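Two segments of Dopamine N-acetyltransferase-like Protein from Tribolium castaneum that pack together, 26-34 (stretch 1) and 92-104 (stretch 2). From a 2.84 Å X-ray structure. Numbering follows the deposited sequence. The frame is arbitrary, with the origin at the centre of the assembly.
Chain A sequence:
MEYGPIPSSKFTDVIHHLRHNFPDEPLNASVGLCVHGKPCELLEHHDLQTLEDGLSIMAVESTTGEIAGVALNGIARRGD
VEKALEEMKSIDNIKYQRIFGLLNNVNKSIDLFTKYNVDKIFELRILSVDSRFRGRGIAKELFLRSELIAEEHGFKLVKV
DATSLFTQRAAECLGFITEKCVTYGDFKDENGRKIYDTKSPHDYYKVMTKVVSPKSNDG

Stretch 1 26-34: PLNASVGLC
Stretch 2 92-104: DNIKYQRIFGLLN

The contact is an apolar packing of a short helix and the turn after it against one side of a longer helix, with no hydrogen bond between the two stretches and 502 Å² of surface buried, both sides summed. Stretch 1 begins helical at P26 and passes at G32 into a turn that carries L33 and C34; stretch 2 enters its helix at I94, with N93 in the N-cap position, and remains helical through N104 and beyond. The helix axes run roughly antiparallel, at 145° between their N-to-C directions, and come no closer than 10.0 Å. The register follows from that direction: L27 CA lies 6.9 Å from I99 CA, and one turn later V31 CA lies 6.0 Å from K95 CA.

Along stretch 1, phi/psi stays near -50/-55 from P26 to A29, shifts to -71/-15 at S30 and -117/-27 at V31, and turns positive at G32 (66/79), a conformation that glycine tolerates easily. L33 follows at -98/-49 and C34 at -120/160. The bond from S30 N to P26 O measures 3.2 Å, that from G32 N to N28 O is very short at 2.5 Å, and the p rotamer of S30 lets its OG donate to L27 O at 2.8 Å. In stretch 2, I94 to N104 keep helical torsions, tied by i to i+4 bonds such as I99 N to K95 O at 3.1 Å and F100 N to Y96 O at 2.9 Å.

I99 is the hub. Its CA-to-CB bond points sideways, but chi1 m and chi2 t bring the end of the chain nearer to stretch 1, where it meets four residues. L27 (t, p), directed toward the long helix, sets CD2 3.7 Å from I99 CG2; V31 (chi1 -45°), also directed toward it, sets CG2 3.6 Å from I99 CG1. I99 CD1 reaches 4.0 Å from N28 CA and 4.2 Å from L33 CB. These are van der Waals contacts that shield hydrocarbon from water. L27 extends the patch along the long helix, with CD1 4.2 Å from L102 CD2 and CD2 4.3 Å from L103 CD2.

Beyond the short helix, L33 (t, p) covers the first turn of the long one. The CA-to-CB bond of L33 points sideways, yet the end of the side chain comes nearer: L33 CD1 sits 3.3 Å from K95 CB, a tight approach, 3.7 Å from Y96 N and 4.0 Å from N93 ND2. The ring of Y96 (chi1 t, chi2 -80°) meets L33 CD2 obliquely.

At the exposed margin, K95 (m, t, t, chi4 140°) lays its aliphatic chain beside the end of stretch 1. K95 CE comes 3.0 Å from V31 O and 3.2 Å from G32 O, so its methylene carbon, rather than a hydrogen-bonding amine, makes these close contacts with the carbonyls.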

# COMPACT_ATOMS: atom_id res chain seq x y z
N PRO A 26 -4.18 4.59 -8.38
CA PRO A 26 -4.59 6.00 -8.49
C PRO A 26 -3.49 7.06 -8.35
O PRO A 26 -3.33 7.83 -9.26
CB PRO A 26 -5.57 6.16 -7.33
CG PRO A 26 -6.20 4.80 -7.21
CD PRO A 26 -5.10 3.81 -7.54
N LEU A 27 -2.81 7.11 -7.21
CA LEU A 27 -1.76 8.12 -6.95
C LEU A 27 -0.69 8.06 -8.04
O LEU A 27 -0.49 9.07 -8.70
CB LEU A 27 -1.14 7.85 -5.58
CG LEU A 27 -0.10 8.88 -5.15
CD1 LEU A 27 -0.64 10.28 -5.33
CD2 LEU A 27 0.32 8.64 -3.71
N ASN A 28 -0.07 6.89 -8.20
CA ASN A 28 0.95 6.58 -9.24
C ASN A 28 0.51 7.20 -10.56
O ASN A 28 1.30 7.94 -11.14
CB ASN A 28 1.10 5.06 -9.41
CG ASN A 28 1.99 4.69 -10.56
OD1 ASN A 28 1.77 5.12 -11.68
ND2 ASN A 28 3.00 3.89 -10.30
N ALA A 29 -0.71 6.88 -10.99
CA ALA A 29 -1.31 7.34 -12.27
C ALA A 29 -1.19 8.86 -12.38
O ALA A 29 -0.75 9.33 -13.44
CB ALA A 29 -2.75 6.91 -12.35
N SER A 30 -1.55 9.60 -11.32
CA SER A 30 -1.72 11.07 -11.36
C SER A 30 -0.37 11.78 -11.50
O SER A 30 -0.39 12.99 -11.80
CB SER A 30 -2.48 11.58 -10.17
OG SER A 30 -1.68 11.56 -9.00
N VAL A 31 0.75 11.07 -11.26
CA VAL A 31 2.14 11.59 -11.46
C VAL A 31 2.86 10.75 -12.53
O VAL A 31 3.79 11.28 -13.15
CB VAL A 31 2.96 11.61 -10.15
CG1 VAL A 31 2.17 12.18 -8.98
CG2 VAL A 31 3.51 10.24 -9.78
N GLY A 32 2.47 9.48 -12.70
CA GLY A 32 3.02 8.55 -13.71
C GLY A 32 4.47 8.23 -13.44
O GLY A 32 5.33 8.84 -14.09
N LEU A 33 4.74 7.32 -12.50
CA LEU A 33 6.11 6.86 -12.13
C LEU A 33 6.42 5.54 -12.84
O LEU A 33 7.49 5.45 -13.45
CB LEU A 33 6.21 6.70 -10.61
CG LEU A 33 7.62 6.63 -10.04
CD1 LEU A 33 8.25 8.01 -9.97
CD2 LEU A 33 7.62 6.00 -8.66
N CYS A 34 5.51 4.56 -12.77
CA CYS A 34 5.71 3.17 -13.27
C CYS A 34 4.66 2.84 -14.33
O CYS A 34 3.61 3.52 -14.36
CB CYS A 34 5.63 2.16 -12.13
SG CYS A 34 6.44 2.72 -10.61
N ASP A 92 16.77 11.94 -6.14
CA ASP A 92 16.50 13.19 -6.91
C ASP A 92 15.62 12.83 -8.10
O ASP A 92 15.99 13.18 -9.24
CB ASP A 92 17.82 13.94 -7.19
CG ASP A 92 18.05 14.40 -8.62
OD1 ASP A 92 17.14 14.50 -9.40
OD2 ASP A 92 19.16 14.66 -8.92
N ASN A 93 14.49 12.17 -7.82
CA ASN A 93 13.43 11.87 -8.82
C ASN A 93 12.15 12.57 -8.37
O ASN A 93 11.59 12.17 -7.34
CB ASN A 93 13.27 10.36 -8.99
CG ASN A 93 12.12 9.97 -9.90
OD1 ASN A 93 11.25 10.79 -10.19
ND2 ASN A 93 12.12 8.72 -10.33
N ILE A 94 11.74 13.58 -9.12
CA ILE A 94 10.74 14.60 -8.69
C ILE A 94 9.40 13.89 -8.46
O ILE A 94 8.82 14.08 -7.40
CB ILE A 94 10.66 15.76 -9.71
CG1 ILE A 94 12.05 16.29 -10.10
CG2 ILE A 94 9.76 16.88 -9.17
CD1 ILE A 94 12.63 15.71 -11.39
N LYS A 95 9.01 13.02 -9.40
CA LYS A 95 7.76 12.21 -9.34
C LYS A 95 7.70 11.46 -8.01
O LYS A 95 6.64 11.53 -7.34
CB LYS A 95 7.73 11.23 -10.52
CG LYS A 95 7.48 11.92 -11.84
CD LYS A 95 7.43 11.06 -13.06
CE LYS A 95 6.61 11.73 -14.14
NZ LYS A 95 7.15 11.58 -15.50
N TYR A 96 8.80 10.80 -7.66
CA TYR A 96 8.93 9.93 -6.46
C TYR A 96 8.69 10.77 -5.20
O TYR A 96 8.00 10.30 -4.29
CB TYR A 96 10.31 9.27 -6.43
CG TYR A 96 10.49 8.30 -5.29
CD1 TYR A 96 10.80 8.76 -4.01
CD2 TYR A 96 10.36 6.93 -5.47
CE1 TYR A 96 10.96 7.89 -2.95
CE2 TYR A 96 10.53 6.05 -4.42
CZ TYR A 96 10.83 6.53 -3.16
OH TYR A 96 10.98 5.68 -2.10
N GLN A 97 9.25 11.99 -5.17
CA GLN A 97 9.10 12.93 -4.03
C GLN A 97 7.63 13.33 -3.89
O GLN A 97 7.19 13.55 -2.76
CB GLN A 97 9.98 14.18 -4.19
CG GLN A 97 11.23 14.15 -3.32
CD GLN A 97 12.42 13.61 -4.08
OE1 GLN A 97 12.70 12.41 -4.11
NE2 GLN A 97 13.14 14.52 -4.72
N ARG A 98 6.91 13.44 -5.00
CA ARG A 98 5.50 13.90 -4.99
C ARG A 98 4.65 12.79 -4.37
O ARG A 98 3.92 13.07 -3.41
CB ARG A 98 5.12 14.34 -6.41
CG ARG A 98 6.04 15.43 -6.93
CD ARG A 98 5.68 15.95 -8.30
NE ARG A 98 5.68 17.40 -8.37
CZ ARG A 98 5.26 18.10 -9.42
NH1 ARG A 98 5.28 19.42 -9.39
NH2 ARG A 98 4.80 17.48 -10.50
N ILE A 99 4.84 11.55 -4.83
CA ILE A 99 4.13 10.38 -4.25
C ILE A 99 4.50 10.26 -2.77
O ILE A 99 3.62 10.46 -1.92
CB ILE A 99 4.47 9.08 -5.00
CG1 ILE A 99 3.97 9.10 -6.44
CG2 ILE A 99 3.93 7.89 -4.23
CD1 ILE A 99 4.13 7.80 -7.18
N PHE A 100 5.75 9.93 -2.47
CA PHE A 100 6.14 9.44 -1.13
C PHE A 100 6.29 10.60 -0.14
O PHE A 100 6.19 10.37 1.09
CB PHE A 100 7.40 8.60 -1.25
CG PHE A 100 7.13 7.26 -1.87
CD1 PHE A 100 6.37 6.33 -1.21
CD2 PHE A 100 7.62 6.93 -3.11
CE1 PHE A 100 6.12 5.08 -1.77
CE2 PHE A 100 7.37 5.68 -3.66
CZ PHE A 100 6.62 4.76 -2.99
N GLY A 101 6.50 11.81 -0.64
CA GLY A 101 6.47 13.03 0.20
C GLY A 101 5.12 13.17 0.87
O GLY A 101 5.10 13.36 2.09
N LEU A 102 4.06 13.06 0.07
CA LEU A 102 2.64 13.07 0.52
C LEU A 102 2.43 11.96 1.55
O LEU A 102 1.96 12.26 2.67
CB LEU A 102 1.72 12.86 -0.69
CG LEU A 102 0.24 12.69 -0.36
CD1 LEU A 102 -0.34 13.98 0.22
CD2 LEU A 102 -0.55 12.26 -1.60
N LEU A 103 2.75 10.72 1.18
CA LEU A 103 2.54 9.55 2.07
C LEU A 103 3.25 9.77 3.41
O LEU A 103 2.58 9.73 4.46
CB LEU A 103 3.04 8.29 1.35
CG LEU A 103 2.22 7.88 0.13
CD1 LEU A 103 2.68 6.55 -0.42
CD2 LEU A 103 0.74 7.79 0.46
N ASN A 104 4.55 10.05 3.38
CA ASN A 104 5.38 10.09 4.61
C ASN A 104 5.00 11.33 5.43
O ASN A 104 4.83 11.20 6.65
CB ASN A 104 6.86 9.92 4.26
CG ASN A 104 7.17 8.52 3.75
OD1 ASN A 104 7.27 7.57 4.52
ND2 ASN A 104 7.32 8.37 2.45